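Local atomic coordinates of sortase (Streptomyces avermitilis, PDB entry 5GO5), a protein that probably acts as a class E cysteine transpeptidase, joining sorting-signal-bearing proteins to the cell wall through an acyl-thioester intermediate. Residues 52-57 / 61-66; 136-141 / 152-157. All coordinates share one frame; numbering follows the deposited sequence.

Contact 1. Residues 52-57 / 61-66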
# COMPACT_ATOMS: atom_id res chain seq x y z
N ALA A 52 0.69 -3.50 -10.83
CA ALA A 52 0.48 -2.10 -10.62
C ALA A 52 1.77 -1.44 -10.29
O ALA A 52 2.80 -2.08 -10.03
CB ALA A 52 -0.57 -1.85 -9.51
N VAL A 53 1.75 -0.10 -10.33
CA VAL A 53 2.88 0.68 -9.85
C VAL A 53 2.37 1.63 -8.76
O VAL A 53 1.28 2.23 -8.94
CB VAL A 53 3.54 1.54 -10.97
CG1 VAL A 53 4.70 2.33 -10.45
CG2 VAL A 53 3.96 0.66 -12.14
N MET A 54 3.17 1.77 -7.71
CA MET A 54 2.86 2.65 -6.59
C MET A 54 3.79 3.85 -6.57
O MET A 54 4.99 3.72 -6.77
CB MET A 54 2.95 1.89 -5.26
CG MET A 54 2.42 2.65 -4.05
SD MET A 54 2.61 1.76 -2.47
CE MET A 54 1.52 0.37 -2.71
N TYR A 55 3.20 4.99 -6.22
CA TYR A 55 3.90 6.23 -5.97
C TYR A 55 3.43 6.79 -4.63
O TYR A 55 2.24 6.76 -4.34
CB TYR A 55 3.53 7.25 -7.07
CG TYR A 55 3.84 6.80 -8.49
CD1 TYR A 55 2.97 5.97 -9.22
CD2 TYR A 55 5.08 7.17 -9.12
CE1 TYR A 55 3.29 5.53 -10.50
CE2 TYR A 55 5.37 6.74 -10.38
CZ TYR A 55 4.51 5.91 -11.08
OH TYR A 55 4.81 5.48 -12.33
N ILE A 56 4.34 7.34 -3.84
CA ILE A 56 4.01 7.97 -2.57
C ILE A 56 4.82 9.26 -2.49
O ILE A 56 6.00 9.19 -2.21
CB ILE A 56 4.32 7.07 -1.38
CG1 ILE A 56 3.56 5.73 -1.51
CG2 ILE A 56 3.95 7.75 -0.09
CD1 ILE A 56 3.92 4.73 -0.43
N PRO A 57 4.18 10.38 -2.77
CA PRO A 57 4.93 11.66 -2.80
C PRO A 57 5.78 11.92 -1.54
O PRO A 57 6.92 12.41 -1.65
CB PRO A 57 3.80 12.65 -2.99
CG PRO A 57 2.83 11.97 -3.88
CD PRO A 57 2.85 10.53 -3.39
N PHE A 61 9.55 12.42 -4.97
CA PHE A 61 8.94 12.52 -6.30
C PHE A 61 9.30 11.36 -7.20
O PHE A 61 8.51 10.95 -8.02
CB PHE A 61 9.38 13.85 -7.02
CG PHE A 61 8.77 14.05 -8.38
CD1 PHE A 61 7.43 14.40 -8.51
CD2 PHE A 61 9.50 13.81 -9.52
CE1 PHE A 61 6.86 14.58 -9.76
CE2 PHE A 61 8.93 13.95 -10.78
CZ PHE A 61 7.61 14.34 -10.91
N THR A 62 10.53 10.88 -7.11
CA THR A 62 10.95 9.80 -8.01
C THR A 62 10.71 8.41 -7.39
O THR A 62 11.14 7.39 -7.96
CB THR A 62 12.42 9.93 -8.44
OG1 THR A 62 13.27 9.78 -7.32
CG2 THR A 62 12.64 11.27 -9.12
N TRP A 63 10.08 8.35 -6.22
CA TRP A 63 9.83 7.02 -5.63
C TRP A 63 8.72 6.35 -6.45
O TRP A 63 7.64 6.91 -6.65
CB TRP A 63 9.43 7.17 -4.19
CG TRP A 63 9.40 5.90 -3.38
CD1 TRP A 63 10.32 5.47 -2.49
CD2 TRP A 63 8.25 5.00 -3.26
NE1 TRP A 63 9.85 4.33 -1.84
CE2 TRP A 63 8.60 4.02 -2.31
CE3 TRP A 63 7.01 4.93 -3.89
CZ2 TRP A 63 7.71 2.99 -1.92
CZ3 TRP A 63 6.13 3.90 -3.53
CH2 TRP A 63 6.49 2.96 -2.53
N ASN A 64 9.03 5.15 -6.96
CA ASN A 64 8.10 4.43 -7.82
C ASN A 64 8.44 2.93 -7.69
O ASN A 64 9.58 2.55 -7.91
CB ASN A 64 8.14 4.92 -9.28
CG ASN A 64 9.45 4.58 -10.01
OD1 ASN A 64 9.48 3.67 -10.82
ND2 ASN A 64 10.52 5.25 -9.66
N LYS A 65 7.47 2.12 -7.32
CA LYS A 65 7.73 0.70 -7.08
C LYS A 65 6.69 -0.15 -7.72
O LYS A 65 5.47 0.16 -7.68
CB LYS A 65 7.74 0.38 -5.59
CG LYS A 65 8.69 1.22 -4.74
CD LYS A 65 10.14 1.00 -5.07
CE LYS A 65 10.95 2.08 -4.41
NZ LYS A 65 12.40 1.82 -4.67
N PRO A 66 7.12 -1.27 -8.32
CA PRO A 66 6.18 -2.20 -8.83
C PRO A 66 5.52 -2.97 -7.68
O PRO A 66 6.16 -3.22 -6.66
CB PRO A 66 7.05 -3.17 -9.66
CG PRO A 66 8.33 -3.18 -8.92
CD PRO A 66 8.52 -1.79 -8.41
O HOH W 1 6.42 8.94 -5.39
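Met-54 and Lys-65 face each other as a hydrogen-bonded antiparallel pair and exchange two backbone bonds. Met-54 N donates a hydrogen bond to Lys-65 O at 2.8 Å. In the other direction, Lys-65 N donates one to Met-54 O at 3.0 Å. The neighbouring pair, Val-53 with Pro-66, is non-hydrogen-bonded, as suits a proline without an N-H; here Val-53 CA approaches Lys-65 O in a CA-H...O contact. Where regular pairing ends, a water accepts a weak bond from Ile-56 N and donates to Trp-63 O at 2.7 Å, so that it bridges the two backbones where they no longer bond directly.

Apolar packing centres on the indole of Trp-63. With CG anti to the backbone N (chi1 -169°), the ring turns back beside the first strand. Ile-56 CG1 comes within 3.7 Å of Trp-63 CZ3, while Met-54 CG meets the same carbon at the ring edge, in plane. Met-54 SD also sits at the edge, 5.3 Å from the centroid of the six-membered ring, in a Met-aromatic contact. Lys-65 CG lies over one face of the indole, 3.4 Å above its plane and offset toward the rim, and Trp-63 NE1 is bonded to Pro-107 O.

On the other side of the hairpin, Tyr-55 CE2 touches Asn-64 CB at 3.5 Å. Asn-64 ND2 bonds Thr-62 O at 2.8 Å; the oxygen lies in the amide plane, though the donor is tilted from the plane of the Thr-62 carbonyl.

Together these contacts form an antiparallel beta hairpin, the opening pair of strands in the beta-barrel fold of sortases.

Contact 2. Residues 136-141 / 152-157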
# COMPACT_ATOMS: atom_id res chain seq x y z
N GLY A 136 -1.90 5.84 11.36
CA GLY A 136 -0.54 5.36 11.43
C GLY A 136 0.44 6.48 11.12
O GLY A 136 0.01 7.63 10.88
N PRO A 137 1.74 6.17 11.07
CA PRO A 137 2.27 4.83 11.24
C PRO A 137 2.08 4.26 12.63
O PRO A 137 2.32 4.96 13.64
CB PRO A 137 3.76 4.98 10.93
CG PRO A 137 3.84 6.16 10.10
CD PRO A 137 2.78 7.09 10.60
N TYR A 138 1.68 3.00 12.67
CA TYR A 138 1.30 2.29 13.88
C TYR A 138 2.28 1.17 14.08
O TYR A 138 2.48 0.35 13.19
CB TYR A 138 -0.15 1.81 13.78
CG TYR A 138 -0.54 0.85 14.89
CD1 TYR A 138 -0.76 1.30 16.19
CD2 TYR A 138 -0.66 -0.51 14.65
CE1 TYR A 138 -1.10 0.41 17.22
CE2 TYR A 138 -1.01 -1.40 15.67
CZ TYR A 138 -1.20 -0.93 16.95
OH TYR A 138 -1.55 -1.86 17.94
N LYS A 139 2.87 1.10 15.28
CA LYS A 139 3.87 0.13 15.58
C LYS A 139 3.20 -1.13 16.09
O LYS A 139 2.39 -1.10 17.04
CB LYS A 139 4.85 0.71 16.61
CG LYS A 139 6.10 -0.10 16.84
CD LYS A 139 7.04 0.61 17.84
CE LYS A 139 7.89 1.68 17.18
N THR A 140 3.50 -2.25 15.47
CA THR A 140 2.99 -3.49 15.99
C THR A 140 3.92 -4.67 15.82
O THR A 140 5.06 -4.50 15.45
CB THR A 140 1.60 -3.79 15.44
OG1 THR A 140 1.02 -4.85 16.22
CG2 THR A 140 1.65 -4.12 13.92
N VAL A 141 3.43 -5.84 16.19
CA VAL A 141 4.25 -7.04 16.14
C VAL A 141 3.99 -7.85 14.88
O VAL A 141 2.88 -7.81 14.31
CB VAL A 141 4.13 -7.90 17.42
CG1 VAL A 141 4.74 -7.15 18.60
CG2 VAL A 141 2.69 -8.31 17.70
N PRO A 152 -10.02 -3.50 9.56
CA PRO A 152 -9.12 -3.82 10.68
C PRO A 152 -9.45 -3.06 11.95
O PRO A 152 -9.66 -1.86 11.91
CB PRO A 152 -7.74 -3.35 10.20
CG PRO A 152 -7.88 -3.21 8.74
CD PRO A 152 -9.30 -2.85 8.44
N ARG A 153 -9.52 -3.77 13.08
CA ARG A 153 -9.81 -3.15 14.38
C ARG A 153 -8.96 -1.92 14.70
O ARG A 153 -9.46 -0.88 15.17
CB ARG A 153 -9.66 -4.19 15.49
CG ARG A 153 -9.67 -3.64 16.92
CD ARG A 153 -9.84 -4.79 17.91
NE ARG A 153 -8.67 -5.68 17.91
CZ ARG A 153 -7.56 -5.49 18.63
NH1 ARG A 153 -7.41 -4.44 19.44
NH2 ARG A 153 -6.58 -6.38 18.54
N LYS A 154 -7.67 -2.01 14.41
CA LYS A 154 -6.77 -0.92 14.75
C LYS A 154 -6.75 0.24 13.74
O LYS A 154 -6.16 1.31 14.01
CB LYS A 154 -5.37 -1.46 14.98
CG LYS A 154 -5.35 -2.46 16.13
CD LYS A 154 -3.99 -3.08 16.30
CE LYS A 154 -3.92 -3.95 17.55
NZ LYS A 154 -2.52 -4.40 17.70
N SER A 155 -7.42 0.07 12.61
CA SER A 155 -7.46 1.17 11.64
C SER A 155 -8.29 2.36 12.08
O SER A 155 -8.15 3.44 11.50
CB SER A 155 -8.00 0.66 10.31
OG SER A 155 -9.37 0.26 10.44
N GLY A 156 -9.24 2.14 12.99
CA GLY A 156 -10.22 3.15 13.28
C GLY A 156 -11.44 3.14 12.39
O GLY A 156 -12.41 3.84 12.69
N TYR A 157 -11.43 2.36 11.30
CA TYR A 157 -12.57 2.34 10.45
C TYR A 157 -13.63 1.48 11.16
O TYR A 157 -13.31 0.50 11.85
CB TYR A 157 -12.28 1.70 9.08
CG TYR A 157 -11.18 2.42 8.29
CD1 TYR A 157 -11.23 3.80 8.08
CD2 TYR A 157 -10.13 1.72 7.73
CE1 TYR A 157 -10.22 4.44 7.37
CE2 TYR A 157 -9.14 2.36 7.00
CZ TYR A 157 -9.19 3.71 6.84
OH TYR A 157 -8.19 4.34 6.09
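The ring of Tyr-138 receives Lys-154 at its hydroxyl end: NZ lies at the edge, in the ring plane, whereas CD approaches obliquely, 3.5 Å from Tyr-138 CE2. Tyr-138 belongs to the end of the long strand 127-140 of the sortase beta barrel, and Lys-154 to the connection leading on to strand 162-167, so a side-chain bridge joins this connection to the strand it has just left. The two backbones stay well apart, with Tyr-138 CA and Lys-154 CA 8.7 Å from each other.

Lys-154 spans that distance because its chain is extended beyond CG (chi2 176°), and it meets the tyrosine side chain at about a right angle. Its ammonium donates to Tyr-138 OH, with NZ and OH 2.7 Å apart. The same nitrogen makes a salt bridge to Asp-144, whose carboxylate oxygen OD2 also bonds Thr-140 OG1; this second partner probably helps to fix the ammonium group. A phenylalanine at Tyr-138 would probably leave Lys-154 NZ without its hydroxyl acceptor, relying more heavily on Asp-144 and freer to swing from the ring edge. Trp-182 of strand 178-190 packs against the Lys-154 side chain.

The turn carrying Lys-154 is braced internally. Pro-152 O accepts two bonds, from Ser-155 N at 3.0 Å and from Ser-155 OG at 2.6 Å, the hydroxyl reaching it in the carbonyl plane on a lone pair. Ser-155 OG in turn accepts from Tyr-157 N in an ST turn, at 3.1 Å and an N-H...O angle of 164°.

In the fold
From the N terminus, strand 50-55 runs into contact 1, which closes after only three intervening residues as the chain turns back into strand 65-69. The chain then passes through strands 80-82, 93-98 and 119-123 before entering the long strand 127-140. Contact 2 closes a wider loop there, ten residues lying between its segments, ahead of strand 162-167. The two contacts follow in series, neither nested nor crossed. With centres about 23 Å apart, they flank the middle of the molecule from opposite sides, yet each involves strands of one continuous sheet: contact 1 joins two neighbouring strands, whereas contact 2 ties a connecting loop to the end of a strand.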